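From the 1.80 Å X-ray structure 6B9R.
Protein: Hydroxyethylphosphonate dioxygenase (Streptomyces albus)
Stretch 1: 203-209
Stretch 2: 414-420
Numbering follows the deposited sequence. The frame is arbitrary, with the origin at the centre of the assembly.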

ATOM      1  N   ILE A 203     -30.613  -4.571   2.691  1.00 20.15           N
ATOM      2  CA  ILE A 203     -29.363  -4.091   3.255  1.00 19.39           C
ATOM      3  C   ILE A 203     -28.659  -3.205   2.237  1.00 18.97           C
ATOM      4  O   ILE A 203     -28.872  -3.307   1.029  1.00 19.55           O
ATOM      5  CB  ILE A 203     -28.421  -5.237   3.687  1.00 21.36           C
ATOM      6  CG1 ILE A 203     -27.951  -6.054   2.469  1.00 22.88           C
ATOM      7  CG2 ILE A 203     -29.078  -6.120   4.759  1.00 19.88           C
ATOM      8  CD1 ILE A 203     -27.092  -7.249   2.843  1.00 22.08           C
ATOM      9  N   LEU A 204     -27.823  -2.326   2.752  1.00 18.63           N
ATOM     10  CA  LEU A 204     -26.775  -1.689   1.963  1.00 19.17           C
ATOM     11  C   LEU A 204     -25.508  -2.442   2.332  1.00 22.86           C
ATOM     12  O   LEU A 204     -24.950  -2.240   3.414  1.00 20.56           O
ATOM     13  CB  LEU A 204     -26.673  -0.193   2.245  1.00 18.57           C
ATOM     14  CG  LEU A 204     -27.663   0.731   1.510  1.00 17.93           C
ATOM     15  CD1 LEU A 204     -27.412   0.736   0.003  1.00 19.92           C
ATOM     16  CD2 LEU A 204     -29.115   0.367   1.793  1.00 22.82           C
ATOM     17  N   ALA A 205     -25.099  -3.354   1.447  1.00 18.20           N
ATOM     18  CA  ALA A 205     -23.904  -4.188   1.610  1.00 20.92           C
ATOM     19  C   ALA A 205     -22.742  -3.458   0.950  1.00 21.33           C
ATOM     20  O   ALA A 205     -22.538  -3.563  -0.264  1.00 20.48           O
ATOM     21  CB  ALA A 205     -24.118  -5.569   0.991  1.00 21.57           C
ATOM     22  N   LEU A 206     -21.998  -2.690   1.745  1.00 20.05           N
ATOM     23  CA  LEU A 206     -20.937  -1.839   1.234  1.00 24.96           C
ATOM     24  C   LEU A 206     -19.609  -2.574   1.408  1.00 28.53           C
ATOM     25  O   LEU A 206     -18.880  -2.392   2.388  1.00 22.69           O
ATOM     26  CB  LEU A 206     -20.951  -0.483   1.961  1.00 23.53           C
ATOM     27  CG  LEU A 206     -22.321   0.211   2.115  1.00 17.06           C
ATOM     28  CD1 LEU A 206     -22.179   1.617   2.711  1.00 17.52           C
ATOM     29  CD2 LEU A 206     -23.082   0.262   0.792  1.00 22.37           C
ATOM     30  N   THR A 207     -19.297  -3.433   0.440  1.00 22.37           N
ATOM     31  CA  THR A 207     -18.018  -4.126   0.491  1.00 19.81           C
ATOM     32  C   THR A 207     -16.910  -3.241  -0.079  1.00 24.67           C
ATOM     33  O   THR A 207     -17.150  -2.341  -0.888  1.00 21.71           O
ATOM     34  CB  THR A 207     -18.065  -5.465  -0.262  1.00 23.88           C
ATOM     35  OG1 THR A 207     -18.187  -5.231  -1.669  1.00 20.40           O
ATOM     36  CG2 THR A 207     -19.241  -6.327   0.204  1.00 21.49           C
ATOM     37  N   TYR A 208     -15.683  -3.502   0.366  1.00 21.05           N
ATOM     38  CA  TYR A 208     -14.531  -2.694  -0.011  1.00 26.25           C
ATOM     39  C   TYR A 208     -13.269  -3.488   0.301  1.00 22.45           C
ATOM     40  O   TYR A 208     -13.307  -4.522   0.979  1.00 19.38           O
ATOM     41  CB  TYR A 208     -14.549  -1.325   0.690  1.00 19.74           C
ATOM     42  CG  TYR A 208     -14.225  -1.369   2.177  1.00 17.56           C
ATOM     43  CD1 TYR A 208     -15.210  -1.686   3.113  1.00 16.46           C
ATOM     44  CD2 TYR A 208     -12.944  -1.071   2.640  1.00 17.66           C
ATOM     45  CE1 TYR A 208     -14.925  -1.729   4.472  1.00 16.52           C
ATOM     46  CE2 TYR A 208     -12.641  -1.112   4.011  1.00 17.59           C
ATOM     47  CZ  TYR A 208     -13.649  -1.440   4.923  1.00 19.60           C
ATOM     48  OH  TYR A 208     -13.385  -1.479   6.286  1.00 16.74           O
ATOM     49  N   GLY A 209     -12.147  -3.009  -0.245  1.00 26.66           N
ATOM     50  CA  GLY A 209     -10.938  -3.816  -0.250  1.00 29.79           C
ATOM     51  C   GLY A 209      -9.767  -3.278   0.564  1.00 47.58           C
ATOM     52  O   GLY A 209      -9.275  -3.954   1.474  1.00 53.88           O
ATOM     53  N   LEU A 414     -28.930  10.184   5.639  1.00 20.86           N
ATOM     54  CA  LEU A 414     -28.157   9.463   4.646  1.00 22.73           C
ATOM     55  C   LEU A 414     -27.161   8.545   5.335  1.00 23.21           C
ATOM     56  O   LEU A 414     -26.825   8.716   6.509  1.00 19.70           O
ATOM     57  CB  LEU A 414     -27.442  10.411   3.663  1.00 25.83           C
ATOM     58  CG  LEU A 414     -26.373  11.431   4.034  1.00 30.78           C
ATOM     59  CD1 LEU A 414     -25.036  10.771   4.395  1.00 30.20           C
ATOM     60  CD2 LEU A 414     -26.191  12.359   2.843  1.00 31.95           C
ATOM     61  N   LEU A 415     -26.689   7.563   4.577  1.00 19.45           N
ATOM     62  CA  LEU A 415     -25.676   6.627   5.037  1.00 19.08           C
ATOM     63  C   LEU A 415     -24.340   7.058   4.447  1.00 19.76           C
ATOM     64  O   LEU A 415     -24.265   7.369   3.255  1.00 18.98           O
ATOM     65  CB  LEU A 415     -26.032   5.206   4.596  1.00 18.90           C
ATOM     66  CG  LEU A 415     -25.080   4.055   4.937  1.00 18.53           C
ATOM     67  CD1 LEU A 415     -24.900   3.924   6.436  1.00 19.08           C
ATOM     68  CD2 LEU A 415     -25.633   2.765   4.328  1.00 18.44           C
ATOM     69  N   MET A 416     -23.293   7.086   5.277  1.00 18.95           N
ATOM     70  CA  MET A 416     -21.960   7.502   4.843  1.00 18.83           C
ATOM     71  C   MET A 416     -20.946   6.431   5.221  1.00 18.29           C
ATOM     72  O   MET A 416     -20.855   6.032   6.390  1.00 20.60           O
ATOM     73  CB  MET A 416     -21.567   8.856   5.464  1.00 20.81           C
ATOM     74  CG  MET A 416     -20.095   9.265   5.293  1.00 19.01           C
ATOM     75  SD  MET A 416     -19.694  10.787   6.210  1.00 22.56           S
ATOM     76  CE  MET A 416     -20.309  12.052   5.113  1.00 25.80           C
ATOM     77  N   LEU A 417     -20.194   5.955   4.233  1.00 18.07           N
ATOM     78  CA  LEU A 417     -19.089   5.038   4.474  1.00 17.74           C
ATOM     79  C   LEU A 417     -17.833   5.671   3.899  1.00 17.72           C
ATOM     80  O   LEU A 417     -17.790   5.966   2.707  1.00 17.77           O
ATOM     81  CB  LEU A 417     -19.321   3.672   3.823  1.00 17.49           C
ATOM     82  CG  LEU A 417     -18.128   2.730   4.068  1.00 20.36           C
ATOM     83  CD1 LEU A 417     -17.954   2.397   5.561  1.00 17.12           C
ATOM     84  CD2 LEU A 417     -18.242   1.453   3.263  1.00 21.16           C
ATOM     85  N   ARG A 418     -16.829   5.871   4.748  1.00 17.67           N
ATOM     86  CA  ARG A 418     -15.554   6.465   4.384  1.00 17.69           C
ATOM     87  C   ARG A 418     -14.481   5.407   4.580  1.00 17.37           C
ATOM     88  O   ARG A 418     -14.466   4.729   5.610  1.00 18.36           O
ATOM     89  CB  ARG A 418     -15.255   7.689   5.254  1.00 17.99           C
ATOM     90  CG  ARG A 418     -16.484   8.511   5.591  1.00 18.29           C
ATOM     91  CD  ARG A 418     -16.143   9.575   6.619  1.00 21.30           C
ATOM     92  NE  ARG A 418     -16.289  10.913   6.067  1.00 18.91           N
ATOM     93  CZ  ARG A 418     -15.687  11.988   6.568  1.00 19.63           C
ATOM     94  NH1 ARG A 418     -14.873  11.872   7.615  1.00 19.16           N
ATOM     95  NH2 ARG A 418     -15.893  13.176   6.014  1.00 19.53           N
ATOM     96  N   ILE A 419     -13.600   5.248   3.591  1.00 17.25           N
ATOM     97  CA  ILE A 419     -12.572   4.212   3.647  1.00 16.94           C
ATOM     98  C   ILE A 419     -11.242   4.810   3.214  1.00 17.01           C
ATOM     99  O   ILE A 419     -11.191   5.766   2.432  1.00 17.24           O
ATOM    100  CB  ILE A 419     -12.918   2.989   2.765  1.00 16.83           C
ATOM    101  CG1 ILE A 419     -12.999   3.390   1.289  1.00 23.87           C
ATOM    102  CG2 ILE A 419     -14.250   2.361   3.197  1.00 17.15           C
ATOM    103  CD1 ILE A 419     -13.110   2.204   0.334  1.00 17.02           C
ATOM    104  N   GLY A 420     -10.159   4.238   3.727  1.00 16.84           N
ATOM    105  CA  GLY A 420      -8.841   4.634   3.264  1.00 16.89           C
ATOM    106  C   GLY A 420      -8.601   4.140   1.850  1.00 20.50           C
ATOM    107  O   GLY A 420      -9.044   3.057   1.462  1.00 18.80           O
TER

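Two β-strands, 203-208 and the strand that includes Leu-414 to Ile-419, run side by side in nearly the same direction, their axes 9° apart and 9.7 Å distant at closest approach. That distance is too great for backbone pairing, and no hydrogen bond crosses between the stretches. The strands are held together by packing of side chains alone, and 308 Å² of surface is buried, counting both sides.

The alternation of an extended chain sets the pattern. Leu-204, Leu-206 and Tyr-208 direct their CA-to-CB bonds toward the second stretch, and Leu-415, Leu-417 and Ile-419 direct theirs toward the first. Because the strands are close to parallel, these residues fall into three levels, with CA separations of 8.9 Å for Leu-204 and Leu-415, 7.8 Å for Leu-206 and Leu-417, and 8.1 Å for Tyr-208 and Ile-419.

At the first level, Leu-415 (chi1 t, chi2 p) extends its side chain into the gap. The CD2 methyl of Leu-415 lies 3.8 Å from CB of Leu-204 and 4.0 Å from CD1 of Leu-206, so a single methyl bump fits between two neighbouring inward side chains of the first strand. Leu-204, with both chi angles in m, carries its own methyls off to the side of this contact and leaves its CB accessible to the incoming group.

Leu-417 repeats the arrangement one level on, with the same t, p rotamer. CD2 of Leu-417 makes the tightest contact between the stretches, 3.6 Å from CB of Leu-206, and reaches within 4.4 Å of CD1 of Tyr-208, where it approaches the ring obliquely. Leu-206 (m, t) in turn sets its CD1 between the CD2 methyls of Leu-415 and Leu-417, 4.0 Å from each. The forked end of leucine suits this interlocking: set on a flexible stem, it can place a methyl in a hollow between two opposing side chains.

The third level joins a flat surface to a β-branched one. Tyr-208, with chi1 in p and chi2 at -82°, presents one ring face to CG2 of Ile-419. CG2 of Ile-419 sits 3.8 Å from the centroid of the Tyr-208 ring, only 14° off the ring normal, in a CH-pi contact; the nearest ring atom, CD2 of Tyr-208, is 3.7 Å from CG2 of Ile-419. The branch at CB places CG2 close to the backbone of Ile-419, where a compact methyl can rest on the broad aromatic plate. The polar end of the tyrosine is accommodated as well, since its OH is hydrogen-bonded elsewhere in the structure.

The alternate residues take no part. Thr-207 and Met-416 point away, while Ile-203, Ala-205, Leu-414 and Arg-418 are out of reach. All are nevertheless buried, and the polar groups of Thr-207 and Arg-418 find hydrogen-bonding partners elsewhere in the structure. The contact itself is made by hydrocarbon and the aromatic ring.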